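Local coordinates for leucyl-tRNA synthetase subunit alpha (Aquifex aeolicus, PDB 3O0A), which attaches leucine to its cognate tRNA and, through the CP1 hydrolytic domain described here, probably clears tRNA charged with the wrong amino acid, at residues 6-11 against 114-119; 93-98 against 129-134; 102-107 against 149-154; 143-148 against 175-180. All coordinates share one frame; numbering follows the deposited sequence.

Contact 1: 6-11 against 114-119; sequences ALIRFY and TNPANG
F10 and P116 cross at about a right angle at the middle of the contact. The proline lays CD over the middle of the phenyl face, 3.9 Å from the F10 ring centroid and only 10° off the ring normal, a well-centred CH-pi contact. N115 approaches the same ring differently: its side chain runs alongside F10, pointing the same way, with amide and ring planes 42° apart. One residue on, Y11 has CG in the crowded position between backbone N and carbonyl carbon (chi1 52°), which brings one face of its ring beneath T114 CB, 4.1 Å from the centroid. Next to CD on the proline ring, P116 CG meets I8 CG2 at 3.6 Å. The same CG lies against R9 O, a buried carbonyl with no polar partner in the model. The backbones join in a single antiparallel hydrogen-bonded pair, Y11 with T114: T114 N donates to Y11 O at 2.7 Å, whereas the return bond from Y11 N to T114 O is weak. An Asx turn, with A117 N bonded to N115 OD1 at 2.9 Å, shapes the chain just after the pair. The contact thus ties a loop of the mixed sheet, between strands 106-114 and 121-127, to strand 6-13, the middle strand of the antiparallel sheet; beside it, L205 of helix 194-207 packs on both I8 and P116, and V42 of strand 37-44 backs I8 and F10.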
loop_
_atom_site.group_PDB
_atom_site.type_symbol
_atom_site.label_atom_id
_atom_site.label_comp_id
_atom_site.label_asym_id
_atom_site.label_seq_id
_atom_site.Cartn_x
_atom_site.Cartn_y
_atom_site.Cartn_z
ATOM N N ALA A 6 -2.625 -13.078 -2.693
ATOM C CA ALA A 6 -1.601 -12.790 -3.677
ATOM C C ALA A 6 -0.519 -11.927 -3.063
ATOM O O ALA A 6 -0.799 -11.080 -2.222
ATOM C CB ALA A 6 -2.208 -12.076 -4.872
ATOM N N LEU A 7 0.714 -12.149 -3.493
ATOM C CA LEU A 7 1.758 -11.152 -3.282
ATOM C C LEU A 7 1.694 -10.234 -4.496
ATOM O O LEU A 7 1.600 -10.715 -5.624
ATOM C CB LEU A 7 3.134 -11.812 -3.189
ATOM C CG LEU A 7 3.447 -12.594 -1.909
ATOM C CD1 LEU A 7 4.632 -13.515 -2.140
ATOM C CD2 LEU A 7 3.724 -11.642 -0.751
ATOM N N ILE A 8 1.723 -8.927 -4.266
ATOM C CA ILE A 8 1.708 -7.956 -5.356
ATOM C C ILE A 8 2.910 -7.037 -5.190
ATOM O O ILE A 8 3.166 -6.539 -4.088
ATOM C CB ILE A 8 0.402 -7.153 -5.399
ATOM C CG1 ILE A 8 -0.783 -8.111 -5.595
ATOM C CG2 ILE A 8 0.453 -6.093 -6.540
ATOM C CD1 ILE A 8 -2.157 -7.452 -5.640
ATOM N N ARG A 9 3.652 -6.861 -6.280
ATOM C CA ARG A 9 4.883 -6.074 -6.259
ATOM C C ARG A 9 4.604 -4.621 -6.638
ATOM O O ARG A 9 4.614 -4.259 -7.813
ATOM C CB ARG A 9 5.961 -6.695 -7.171
ATOM C CG ARG A 9 6.242 -8.165 -6.865
ATOM C CD ARG A 9 7.631 -8.581 -7.304
ATOM N NE ARG A 9 8.685 -7.845 -6.587
ATOM C CZ ARG A 9 9.558 -8.376 -5.727
ATOM N NH1 ARG A 9 9.516 -9.667 -5.416
ATOM N NH2 ARG A 9 10.483 -7.602 -5.160
ATOM N N PHE A 10 4.301 -3.797 -5.641
ATOM C CA PHE A 10 4.324 -2.349 -5.852
ATOM C C PHE A 10 5.789 -1.923 -5.960
ATOM O O PHE A 10 6.677 -2.669 -5.555
ATOM C CB PHE A 10 3.603 -1.633 -4.702
ATOM C CG PHE A 10 2.106 -1.770 -4.771
ATOM C CD1 PHE A 10 1.486 -2.993 -4.488
ATOM C CD2 PHE A 10 1.318 -0.687 -5.155
ATOM C CE1 PHE A 10 0.093 -3.126 -4.574
ATOM C CE2 PHE A 10 -0.071 -0.813 -5.239
ATOM C CZ PHE A 10 -0.683 -2.041 -4.937
ATOM N N TYR A 11 6.044 -0.743 -6.518
ATOM C CA TYR A 11 7.420 -0.256 -6.571
ATOM C C TYR A 11 7.493 1.249 -6.629
ATOM O O TYR A 11 6.659 1.901 -7.248
ATOM C CB TYR A 11 8.183 -0.875 -7.759
ATOM C CG TYR A 11 7.490 -0.740 -9.099
ATOM C CD1 TYR A 11 6.598 -1.723 -9.546
ATOM C CD2 TYR A 11 7.716 0.369 -9.925
ATOM C CE1 TYR A 11 5.951 -1.619 -10.781
ATOM C CE2 TYR A 11 7.059 0.493 -11.182
ATOM C CZ TYR A 11 6.180 -0.508 -11.591
ATOM O OH TYR A 11 5.526 -0.419 -12.807
ATOM N N THR A 114 4.289 3.059 -7.519
ATOM C CA THR A 114 3.508 2.779 -8.702
ATOM C C THR A 114 2.702 1.519 -8.453
ATOM O O THR A 114 3.234 0.493 -8.015
ATOM C CB THR A 114 4.412 2.616 -9.927
ATOM O OG1 THR A 114 5.180 3.814 -10.093
ATOM C CG2 THR A 114 3.582 2.348 -11.181
ATOM N N ASN A 115 1.404 1.628 -8.719
ATOM C CA ASN A 115 0.499 0.486 -8.695
ATOM C C ASN A 115 0.688 -0.301 -9.999
ATOM O O ASN A 115 0.466 0.242 -11.091
ATOM C CB ASN A 115 -0.937 1.014 -8.565
ATOM C CG ASN A 115 -1.966 -0.094 -8.438
ATOM O OD1 ASN A 115 -1.745 -1.224 -8.875
ATOM N ND2 ASN A 115 -3.103 0.232 -7.829
ATOM N N PRO A 116 1.110 -1.575 -9.902
ATOM C CA PRO A 116 1.410 -2.371 -11.107
ATOM C C PRO A 116 0.155 -2.670 -11.939
ATOM O O PRO A 116 0.273 -3.030 -13.109
ATOM C CB PRO A 116 1.996 -3.667 -10.530
ATOM C CG PRO A 116 1.394 -3.775 -9.179
ATOM C CD PRO A 116 1.320 -2.354 -8.671
ATOM N N ALA A 117 -1.029 -2.522 -11.340
ATOM C CA ALA A 117 -2.279 -2.831 -12.053
ATOM C C ALA A 117 -2.658 -1.732 -13.048
ATOM O O ALA A 117 -3.150 -2.014 -14.144
ATOM C CB ALA A 117 -3.412 -3.058 -11.065
ATOM N N ASN A 118 -2.427 -0.480 -12.665
ATOM C CA ASN A 118 -2.920 0.663 -13.435
ATOM C C ASN A 118 -1.904 1.790 -13.658
ATOM O O ASN A 118 -2.217 2.779 -14.334
ATOM C CB ASN A 118 -4.206 1.216 -12.800
ATOM C CG ASN A 118 -3.998 1.671 -11.367
ATOM O OD1 ASN A 118 -2.868 1.925 -10.948
ATOM N ND2 ASN A 118 -5.089 1.780 -10.610
ATOM N N GLY A 119 -0.711 1.651 -13.080
ATOM C CA GLY A 119 0.362 2.632 -13.237
ATOM C C GLY A 119 0.197 3.932 -12.457
ATOM O O GLY A 119 0.998 4.863 -12.613
#

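Contact 2: 93-98 against 129-134; sequences MSTRER and YVLYEY
A capping box opens the short helix 95-99, whose far end leans on the loop following strand 121-127. S94, at the N-cap, accepts from E97 N through OG at 3.0 Å, and its own N donates to E97 OE1 at 2.9 Å along a nearly straight line. T95, in the first turn, turns its methyl to the loop, CG2 meeting L131 CD1 at 4.0 Å, the two side chains crossing at about a right angle. R98 carries most of the contact. Its chain bends at chi3 (47°), so that the guanidinium arrives with L131 CD2 over one face, 3.7 Å from NH2, and V130 O at its edge, in plane, 2.9 Å from NH2. The rest of the head is held from outside the two segments, NH1 in a salt bridge to E61 and NE bonded to N128 O, which fixes the group's rotation. An alanine in place of R98 would remove the guanidinium, with its salt bridge to E61 and its contacts with V130 O and L131, and would probably loosen the helix from the loop. Beyond the guanidinium a water extends its reach into the type I turn 131-134: it accepts a weak bond from R98 NH2 and a firmer one from Y132 N, at 2.8 Å.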
loop_
_atom_site.group_PDB
_atom_site.type_symbol
_atom_site.label_atom_id
_atom_site.label_comp_id
_atom_site.label_asym_id
_atom_site.label_seq_id
_atom_site.Cartn_x
_atom_site.Cartn_y
_atom_site.Cartn_z
ATOM N N MET A 93 4.573 0.808 21.986
ATOM C CA MET A 93 3.145 0.485 22.013
ATOM C C MET A 93 2.915 -0.999 21.827
ATOM O O MET A 93 3.511 -1.633 20.928
ATOM C CB MET A 93 2.393 1.243 20.911
ATOM C CG MET A 93 2.493 2.767 20.984
ATOM S SD MET A 93 1.497 3.390 22.341
ATOM C CE MET A 93 2.775 3.650 23.572
ATOM N N SER A 94 2.008 -1.535 22.638
ATOM C CA SER A 94 1.573 -2.935 22.546
ATOM C C SER A 94 0.655 -3.172 21.346
ATOM O O SER A 94 0.179 -2.226 20.729
ATOM C CB SER A 94 0.809 -3.308 23.809
ATOM O OG SER A 94 -0.452 -2.635 23.864
ATOM N N THR A 95 0.398 -4.438 21.029
ATOM C CA THR A 95 -0.538 -4.772 19.959
ATOM C C THR A 95 -1.914 -4.142 20.229
ATOM O O THR A 95 -2.499 -3.523 19.317
ATOM C CB THR A 95 -0.628 -6.296 19.719
ATOM O OG1 THR A 95 0.670 -6.754 19.314
ATOM C CG2 THR A 95 -1.591 -6.572 18.576
ATOM N N ARG A 96 -2.385 -4.249 21.467
ATOM C CA ARG A 96 -3.682 -3.680 21.847
ATOM C C ARG A 96 -3.671 -2.169 21.610
ATOM O O ARG A 96 -4.581 -1.639 20.975
ATOM C CB ARG A 96 -4.051 -4.016 23.281
ATOM C CG ARG A 96 -5.418 -3.471 23.690
ATOM C CD ARG A 96 -5.728 -3.748 25.147
ATOM N NE ARG A 96 -4.836 -3.004 26.025
ATOM C CZ ARG A 96 -4.474 -3.417 27.233
ATOM N NH1 ARG A 96 -4.919 -4.577 27.711
ATOM N NH2 ARG A 96 -3.661 -2.674 27.961
ATOM N N GLU A 97 -2.618 -1.506 22.081
ATOM C CA GLU A 97 -2.468 -0.036 21.972
ATOM C C GLU A 97 -2.323 0.497 20.543
ATOM O O GLU A 97 -2.474 1.707 20.321
ATOM C CB GLU A 97 -1.279 0.443 22.807
ATOM C CG GLU A 97 -1.506 0.251 24.299
ATOM C CD GLU A 97 -0.242 0.338 25.142
ATOM O OE1 GLU A 97 0.881 0.322 24.579
ATOM O OE2 GLU A 97 -0.385 0.404 26.379
ATOM N N ARG A 98 -1.970 -0.374 19.598
ATOM C CA ARG A 98 -1.781 0.025 18.202
ATOM C C ARG A 98 -2.994 -0.254 17.323
ATOM O O ARG A 98 -3.048 0.202 16.160
ATOM C CB ARG A 98 -0.550 -0.677 17.611
ATOM C CG ARG A 98 0.759 -0.083 18.128
ATOM C CD ARG A 98 1.954 -0.846 17.645
ATOM N NE ARG A 98 1.838 -1.085 16.203
ATOM C CZ ARG A 98 2.802 -1.567 15.432
ATOM N NH1 ARG A 98 3.995 -1.850 15.948
ATOM N NH2 ARG A 98 2.558 -1.774 14.137
ATOM N N TYR A 129 -1.699 0.716 12.815
ATOM C CA TYR A 129 -2.658 -0.391 12.679
ATOM C C TYR A 129 -2.166 -1.554 11.803
ATOM O O TYR A 129 -2.786 -2.625 11.767
ATOM C CB TYR A 129 -4.030 0.138 12.220
ATOM C CG TYR A 129 -4.149 0.492 10.744
ATOM C CD1 TYR A 129 -3.716 1.735 10.256
ATOM C CD2 TYR A 129 -4.734 -0.395 9.841
ATOM C CE1 TYR A 129 -3.833 2.066 8.893
ATOM C CE2 TYR A 129 -4.853 -0.073 8.475
ATOM C CZ TYR A 129 -4.417 1.153 8.012
ATOM O OH TYR A 129 -4.551 1.466 6.673
ATOM N N VAL A 130 -1.050 -1.340 11.111
ATOM C CA VAL A 130 -0.477 -2.341 10.250
ATOM C C VAL A 130 0.641 -3.032 11.019
ATOM O O VAL A 130 1.611 -2.396 11.425
ATOM C CB VAL A 130 0.018 -1.705 8.916
ATOM C CG1 VAL A 130 0.797 -2.715 8.084
ATOM C CG2 VAL A 130 -1.178 -1.185 8.133
ATOM N N LEU A 131 0.469 -4.331 11.245
ATOM C CA LEU A 131 1.439 -5.090 12.024
ATOM C C LEU A 131 2.475 -5.706 11.101
ATOM O O LEU A 131 2.132 -6.245 10.052
ATOM C CB LEU A 131 0.741 -6.169 12.862
ATOM C CG LEU A 131 -0.250 -5.648 13.918
ATOM C CD1 LEU A 131 -0.922 -6.806 14.680
ATOM C CD2 LEU A 131 0.423 -4.679 14.894
ATOM N N TYR A 132 3.742 -5.646 11.509
ATOM C CA TYR A 132 4.818 -6.215 10.704
ATOM C C TYR A 132 4.607 -7.709 10.427
ATOM O O TYR A 132 5.011 -8.219 9.384
ATOM C CB TYR A 132 6.187 -5.951 11.350
ATOM C CG TYR A 132 7.348 -6.362 10.467
ATOM C CD1 TYR A 132 7.530 -5.784 9.210
ATOM C CD2 TYR A 132 8.249 -7.336 10.878
ATOM C CE1 TYR A 132 8.588 -6.162 8.390
ATOM C CE2 TYR A 132 9.316 -7.723 10.061
ATOM C CZ TYR A 132 9.474 -7.126 8.823
ATOM O OH TYR A 132 10.524 -7.510 8.015
ATOM N N GLU A 133 3.945 -8.387 11.363
ATOM C CA GLU A 133 3.740 -9.830 11.303
ATOM C C GLU A 133 2.676 -10.265 10.296
ATOM O O GLU A 133 2.625 -11.441 9.916
ATOM C CB GLU A 133 3.381 -10.368 12.699
ATOM C CG GLU A 133 4.482 -10.176 13.754
ATOM C CD GLU A 133 4.660 -8.725 14.206
ATOM O OE1 GLU A 133 3.675 -7.957 14.196
ATOM O OE2 GLU A 133 5.801 -8.348 14.568
ATOM N N TYR A 134 1.810 -9.342 9.886
ATOM C CA TYR A 134 0.833 -9.672 8.857
ATOM C C TYR A 134 1.497 -9.638 7.493
ATOM O O TYR A 134 2.022 -8.594 7.088
ATOM C CB TYR A 134 -0.361 -8.717 8.825
ATOM C CG TYR A 134 -1.288 -9.059 7.661
ATOM C CD1 TYR A 134 -2.115 -10.181 7.715
ATOM C CD2 TYR A 134 -1.288 -8.293 6.487
ATOM C CE1 TYR A 134 -2.946 -10.518 6.645
ATOM C CE2 TYR A 134 -2.114 -8.621 5.410
ATOM C CZ TYR A 134 -2.943 -9.732 5.504
ATOM O OH TYR A 134 -3.769 -10.073 4.448
HETATM O O HOH W 1 4.264 -4.275 13.876
#

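Contact 3: 102-107 against 149-154; sequences EDKEGV and DWEFAK
The loop leading into strand 106-114 passes beside helix 147-156, coming nearest where the CA atoms of K104 and F152 are 6.2 Å apart; no hydrogen bond crosses between the segments. F152, with CG anti to its backbone N (chi1 -167°), drives the edge of its ring at the loop backbone, CE1 standing 3.8 Å from G106 N. Glycine suits this spot closely, since a CB on G106 would fall about 2.5 Å from F152 CZ. K104 lies across the helix, CD 3.5 Å from F152 N, and CE meets E151 OE1 at 3.4 Å. Its chain then bends at chi4 (-83°), carrying NZ to a cation-pi contact with Y129 and leaving it 4.4 Å from E151 OE1, too far for a salt bridge, though the charges probably still attract. E151 OE2 is bonded to Q147, one turn back. Around the contact, Y156 of the same helix bonds G106 N through its hydroxyl, A127 of strand 121-127 touches F152, and helix 80-91 packs on E105 and V107.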
loop_
_atom_site.group_PDB
_atom_site.type_symbol
_atom_site.label_atom_id
_atom_site.label_comp_id
_atom_site.label_asym_id
_atom_site.label_seq_id
_atom_site.Cartn_x
_atom_site.Cartn_y
_atom_site.Cartn_z
ATOM N N GLU A 102 -9.163 4.278 18.174
ATOM C CA GLU A 102 -10.025 5.438 18.357
ATOM C C GLU A 102 -9.326 6.690 17.816
ATOM O O GLU A 102 -9.831 7.808 17.954
ATOM C CB GLU A 102 -10.422 5.595 19.831
ATOM C CG GLU A 102 -11.861 6.077 20.047
ATOM C CD GLU A 102 -12.909 4.973 19.910
ATOM O OE1 GLU A 102 -12.662 3.966 19.209
ATOM O OE2 GLU A 102 -13.999 5.120 20.506
ATOM N N ASP A 103 -8.167 6.476 17.191
ATOM C CA ASP A 103 -7.391 7.518 16.515
ATOM C C ASP A 103 -6.145 6.912 15.893
ATOM O O ASP A 103 -5.032 7.217 16.310
ATOM C CB ASP A 103 -6.967 8.640 17.469
ATOM C CG ASP A 103 -7.781 9.902 17.286
ATOM O OD1 ASP A 103 -7.755 10.481 16.177
ATOM O OD2 ASP A 103 -8.436 10.319 18.260
ATOM N N LYS A 104 -6.338 6.032 14.923
ATOM C CA LYS A 104 -5.257 5.599 14.026
ATOM C C LYS A 104 -4.194 6.681 13.871
ATOM O O LYS A 104 -4.517 7.870 13.835
ATOM C CB LYS A 104 -5.841 5.280 12.662
ATOM C CG LYS A 104 -6.920 4.237 12.721
ATOM C CD LYS A 104 -7.372 3.842 11.353
ATOM C CE LYS A 104 -8.006 2.474 11.420
ATOM N NZ LYS A 104 -6.951 1.431 11.367
ATOM N N GLU A 105 -2.930 6.268 13.786
ATOM C CA GLU A 105 -1.826 7.213 13.662
ATOM C C GLU A 105 -0.883 6.751 12.567
ATOM O O GLU A 105 -0.557 5.567 12.483
ATOM C CB GLU A 105 -1.044 7.371 14.977
ATOM C CG GLU A 105 -0.057 8.566 14.934
ATOM C CD GLU A 105 0.808 8.735 16.185
ATOM O OE1 GLU A 105 0.520 8.095 17.223
ATOM O OE2 GLU A 105 1.778 9.536 16.125
ATOM N N GLY A 106 -0.461 7.694 11.736
ATOM C CA GLY A 106 0.537 7.405 10.716
ATOM C C GLY A 106 1.306 8.622 10.244
ATOM O O GLY A 106 1.047 9.756 10.660
ATOM N N VAL A 107 2.249 8.375 9.346
ATOM C CA VAL A 107 3.146 9.408 8.845
ATOM C C VAL A 107 3.435 9.143 7.372
ATOM O O VAL A 107 3.532 7.981 6.952
ATOM C CB VAL A 107 4.475 9.469 9.645
ATOM C CG1 VAL A 107 4.236 9.978 11.069
ATOM C CG2 VAL A 107 5.207 8.120 9.655
ATOM N N ASP A 149 -8.722 0.656 6.497
ATOM C CA ASP A 149 -8.149 1.613 5.538
ATOM C C ASP A 149 -9.055 2.829 5.355
ATOM O O ASP A 149 -8.586 3.948 5.146
ATOM C CB ASP A 149 -7.916 0.947 4.169
ATOM C CG ASP A 149 -6.874 -0.172 4.206
ATOM O OD1 ASP A 149 -5.981 -0.192 5.088
ATOM O OD2 ASP A 149 -6.928 -1.037 3.315
ATOM N N TRP A 150 -10.363 2.600 5.394
ATOM C CA TRP A 150 -11.334 3.673 5.263
ATOM C C TRP A 150 -11.150 4.692 6.390
ATOM O O TRP A 150 -11.106 5.897 6.150
ATOM C CB TRP A 150 -12.750 3.106 5.314
ATOM C CG TRP A 150 -13.791 4.127 5.063
ATOM C CD1 TRP A 150 -14.361 4.441 3.864
ATOM C CD2 TRP A 150 -14.412 4.976 6.039
ATOM N NE1 TRP A 150 -15.296 5.435 4.030
ATOM C CE2 TRP A 150 -15.342 5.787 5.353
ATOM C CE3 TRP A 150 -14.263 5.135 7.422
ATOM C CZ2 TRP A 150 -16.138 6.741 6.008
ATOM C CZ3 TRP A 150 -15.054 6.090 8.077
ATOM C CH2 TRP A 150 -15.975 6.878 7.364
ATOM N N GLU A 151 -11.023 4.182 7.610
ATOM C CA GLU A 151 -10.865 5.025 8.802
ATOM C C GLU A 151 -9.553 5.810 8.778
ATOM O O GLU A 151 -9.514 6.985 9.164
ATOM C CB GLU A 151 -10.964 4.165 10.061
ATOM C CG GLU A 151 -12.368 3.618 10.304
ATOM C CD GLU A 151 -12.398 2.413 11.236
ATOM O OE1 GLU A 151 -11.328 1.843 11.556
ATOM O OE2 GLU A 151 -13.510 2.023 11.637
ATOM N N PHE A 152 -8.485 5.165 8.319
ATOM C CA PHE A 152 -7.214 5.851 8.137
ATOM C C PHE A 152 -7.333 6.954 7.089
ATOM O O PHE A 152 -6.845 8.065 7.303
ATOM C CB PHE A 152 -6.098 4.876 7.759
ATOM C CG PHE A 152 -4.717 5.478 7.863
ATOM C CD1 PHE A 152 -4.049 5.506 9.087
ATOM C CD2 PHE A 152 -4.092 6.025 6.741
ATOM C CE1 PHE A 152 -2.771 6.069 9.190
ATOM C CE2 PHE A 152 -2.814 6.589 6.837
ATOM C CZ PHE A 152 -2.158 6.605 8.061
ATOM N N ALA A 153 -7.988 6.650 5.968
ATOM C CA ALA A 153 -8.163 7.623 4.886
ATOM C C ALA A 153 -8.999 8.824 5.333
ATOM O O ALA A 153 -8.725 9.953 4.933
ATOM C CB ALA A 153 -8.781 6.962 3.644
ATOM N N LYS A 154 -10.011 8.561 6.156
ATOM C CA LYS A 154 -10.861 9.614 6.712
ATOM C C LYS A 154 -10.039 10.584 7.565
ATOM O O LYS A 154 -10.161 11.810 7.428
ATOM C CB LYS A 154 -11.992 9.001 7.543
ATOM C CG LYS A 154 -13.002 10.015 8.044
ATOM C CD LYS A 154 -13.978 9.404 9.042
ATOM C CE LYS A 154 -15.009 10.423 9.491
ATOM N NZ LYS A 154 -15.937 10.787 8.386
#

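Contact 4: 143-148 against 175-180; sequences PAHDQR and GAYEGK
The turn PAHDQR, which leads into helix 147-156, resembles the conserved motif that borders the editing pocket in other leucyl-tRNA synthetases and probably does so here; the loop 175-180 is laced along it. A144 O accepts from Y177 N at 2.9 Å. H145 then returns the grip: its ND1 donates to Y177 O at 3.0 Å, the carbonyl lying only 4° out of the imidazole plane. As NE2 is bonded to V163 N, both ring nitrogens are engaged and the flip of the ring is fixed. A leucine at H145 would lose both bonds and would probably loosen the loop around Y177. One residue before Y177, A176 sets its methyl against the turn, CB 3.4 Å from P143 O. Q147, bent at chi2 (60°), offers OE1 to A176 N at 3.1 Å, while a water bridges the same OE1 to A176 O. E178 OE2 takes the Q147 N-H at 2.8 Å, from above the carboxylate plane, at the helix start where D146 is the N-cap and bonds D149 N. Within helix 147-156, W150 packs on A176 and A153 on P143, while W170 meets the Y177 ring edge-to-face.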
loop_
_atom_site.group_PDB
_atom_site.type_symbol
_atom_site.label_atom_id
_atom_site.label_comp_id
_atom_site.label_asym_id
_atom_site.label_seq_id
_atom_site.Cartn_x
_atom_site.Cartn_y
_atom_site.Cartn_z
ATOM N N PRO A 143 -9.390 2.082 0.765
ATOM C CA PRO A 143 -10.385 2.592 1.711
ATOM C C PRO A 143 -11.837 2.314 1.330
ATOM O O PRO A 143 -12.681 2.209 2.217
ATOM C CB PRO A 143 -10.143 4.105 1.741
ATOM C CG PRO A 143 -8.893 4.349 1.031
ATOM C CD PRO A 143 -8.500 3.138 0.246
ATOM N N ALA A 144 -12.128 2.206 0.034
ATOM C CA ALA A 144 -13.486 1.871 -0.408
ATOM C C ALA A 144 -13.966 0.506 0.098
ATOM O O ALA A 144 -15.170 0.293 0.252
ATOM C CB ALA A 144 -13.586 1.942 -1.929
ATOM N N HIS A 145 -13.035 -0.414 0.359
ATOM C CA HIS A 145 -13.387 -1.820 0.594
ATOM C C HIS A 145 -12.725 -2.467 1.806
ATOM O O HIS A 145 -12.855 -3.677 2.019
ATOM C CB HIS A 145 -13.100 -2.624 -0.685
ATOM C CG HIS A 145 -13.745 -2.033 -1.896
ATOM N ND1 HIS A 145 -15.113 -1.904 -2.012
ATOM C CD2 HIS A 145 -13.218 -1.495 -3.021
ATOM C CE1 HIS A 145 -15.401 -1.323 -3.161
ATOM N NE2 HIS A 145 -14.270 -1.070 -3.795
ATOM N N ASP A 146 -12.012 -1.663 2.595
ATOM C CA ASP A 146 -11.382 -2.140 3.820
ATOM C C ASP A 146 -11.670 -1.101 4.911
ATOM O O ASP A 146 -11.290 0.069 4.782
ATOM C CB ASP A 146 -9.875 -2.351 3.592
ATOM C CG ASP A 146 -9.150 -2.965 4.804
ATOM O OD1 ASP A 146 -9.196 -2.386 5.909
ATOM O OD2 ASP A 146 -8.474 -4.008 4.630
ATOM N N GLN A 147 -12.380 -1.530 5.956
ATOM C CA GLN A 147 -12.807 -0.634 7.027
ATOM C C GLN A 147 -11.650 0.033 7.764
ATOM O O GLN A 147 -11.723 1.226 8.065
ATOM C CB GLN A 147 -13.744 -1.344 8.016
ATOM C CG GLN A 147 -14.359 -0.405 9.050
ATOM C CD GLN A 147 -15.201 0.706 8.433
ATOM O OE1 GLN A 147 -15.807 0.534 7.374
ATOM N NE2 GLN A 147 -15.255 1.848 9.108
ATOM N N ARG A 148 -10.595 -0.731 8.054
ATOM C CA ARG A 148 -9.393 -0.181 8.694
ATOM C C ARG A 148 -8.795 0.918 7.805
ATOM O O ARG A 148 -8.437 1.991 8.292
ATOM C CB ARG A 148 -8.346 -1.277 8.959
ATOM C CG ARG A 148 -8.870 -2.545 9.639
ATOM C CD ARG A 148 -8.847 -2.409 11.154
ATOM N NE ARG A 148 -9.033 -3.692 11.834
ATOM C CZ ARG A 148 -10.192 -4.140 12.319
ATOM N NH1 ARG A 148 -11.299 -3.411 12.203
ATOM N NH2 ARG A 148 -10.251 -5.323 12.931
ATOM N N GLY A 175 -18.780 4.342 5.153
ATOM C CA GLY A 175 -18.031 3.148 5.521
ATOM C C GLY A 175 -17.565 2.387 4.295
ATOM O O GLY A 175 -18.003 2.674 3.180
ATOM N N ALA A 176 -16.679 1.418 4.514
ATOM C CA ALA A 176 -16.145 0.583 3.436
ATOM C C ALA A 176 -17.108 -0.559 3.136
ATOM O O ALA A 176 -17.722 -1.121 4.056
ATOM C CB ALA A 176 -14.791 0.031 3.820
ATOM N N TYR A 177 -17.253 -0.885 1.853
ATOM C CA TYR A 177 -18.015 -2.058 1.450
ATOM C C TYR A 177 -17.073 -3.240 1.298
ATOM O O TYR A 177 -16.264 -3.276 0.372
ATOM C CB TYR A 177 -18.773 -1.825 0.141
ATOM C CG TYR A 177 -19.452 -3.090 -0.333
ATOM C CD1 TYR A 177 -20.534 -3.620 0.366
ATOM C CD2 TYR A 177 -18.991 -3.777 -1.458
ATOM C CE1 TYR A 177 -21.153 -4.790 -0.048
ATOM C CE2 TYR A 177 -19.602 -4.951 -1.882
ATOM C CZ TYR A 177 -20.682 -5.450 -1.168
ATOM O OH TYR A 177 -21.299 -6.606 -1.566
ATOM N N GLU A 178 -17.183 -4.211 2.198
ATOM C CA GLU A 178 -16.213 -5.311 2.227
ATOM C C GLU A 178 -16.661 -6.598 1.518
ATOM O O GLU A 178 -15.901 -7.568 1.468
ATOM C CB GLU A 178 -15.788 -5.598 3.666
ATOM C CG GLU A 178 -15.256 -4.357 4.393
ATOM C CD GLU A 178 -14.641 -4.673 5.743
ATOM O OE1 GLU A 178 -15.233 -5.473 6.500
ATOM O OE2 GLU A 178 -13.562 -4.117 6.050
ATOM N N GLY A 179 -17.872 -6.593 0.956
ATOM C CA GLY A 179 -18.450 -7.788 0.332
ATOM C C GLY A 179 -18.124 -7.988 -1.141
ATOM O O GLY A 179 -17.196 -7.376 -1.679
ATOM N N LYS A 180 -18.902 -8.848 -1.794
ATOM C CA LYS A 180 -18.690 -9.181 -3.204
ATOM C C LYS A 180 -19.410 -8.201 -4.132
ATOM O O LYS A 180 -20.363 -7.533 -3.733
ATOM C CB LYS A 180 -19.148 -10.625 -3.476
ATOM C CG LYS A 180 -18.404 -11.673 -2.639
ATOM C CD LYS A 180 -18.909 -13.094 -2.868
ATOM C CE LYS A 180 -18.379 -14.030 -1.779
ATOM N NZ LYS A 180 -18.933 -15.413 -1.901
HETATM O O HOH W 2 -18.014 -0.822 6.663
#

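Contact 1 is the most central of the four, its centre about 9 Å from the centre of the chain, and it joins two sheets mainly through rings, a proline and one backbone pair. Contact 3 is also buried but wholly without cross-segment hydrogen bonds. Contacts 2 and 4 are only partly buried: four direct hydrogen bonds cross contact 4, while contact 2 rests on the R98 head and a water. Contacts 3 and 4 share helix 147-156, one using its flank and the other its start. Contact 2 reaches them through Y129, whose OH lies 2.7 Å from D149 OD1, a probable hydrogen bond, and whose ring packs on F152 and R148. Contact 1 touches none of the others, its centre about 20 to 24 Å from theirs.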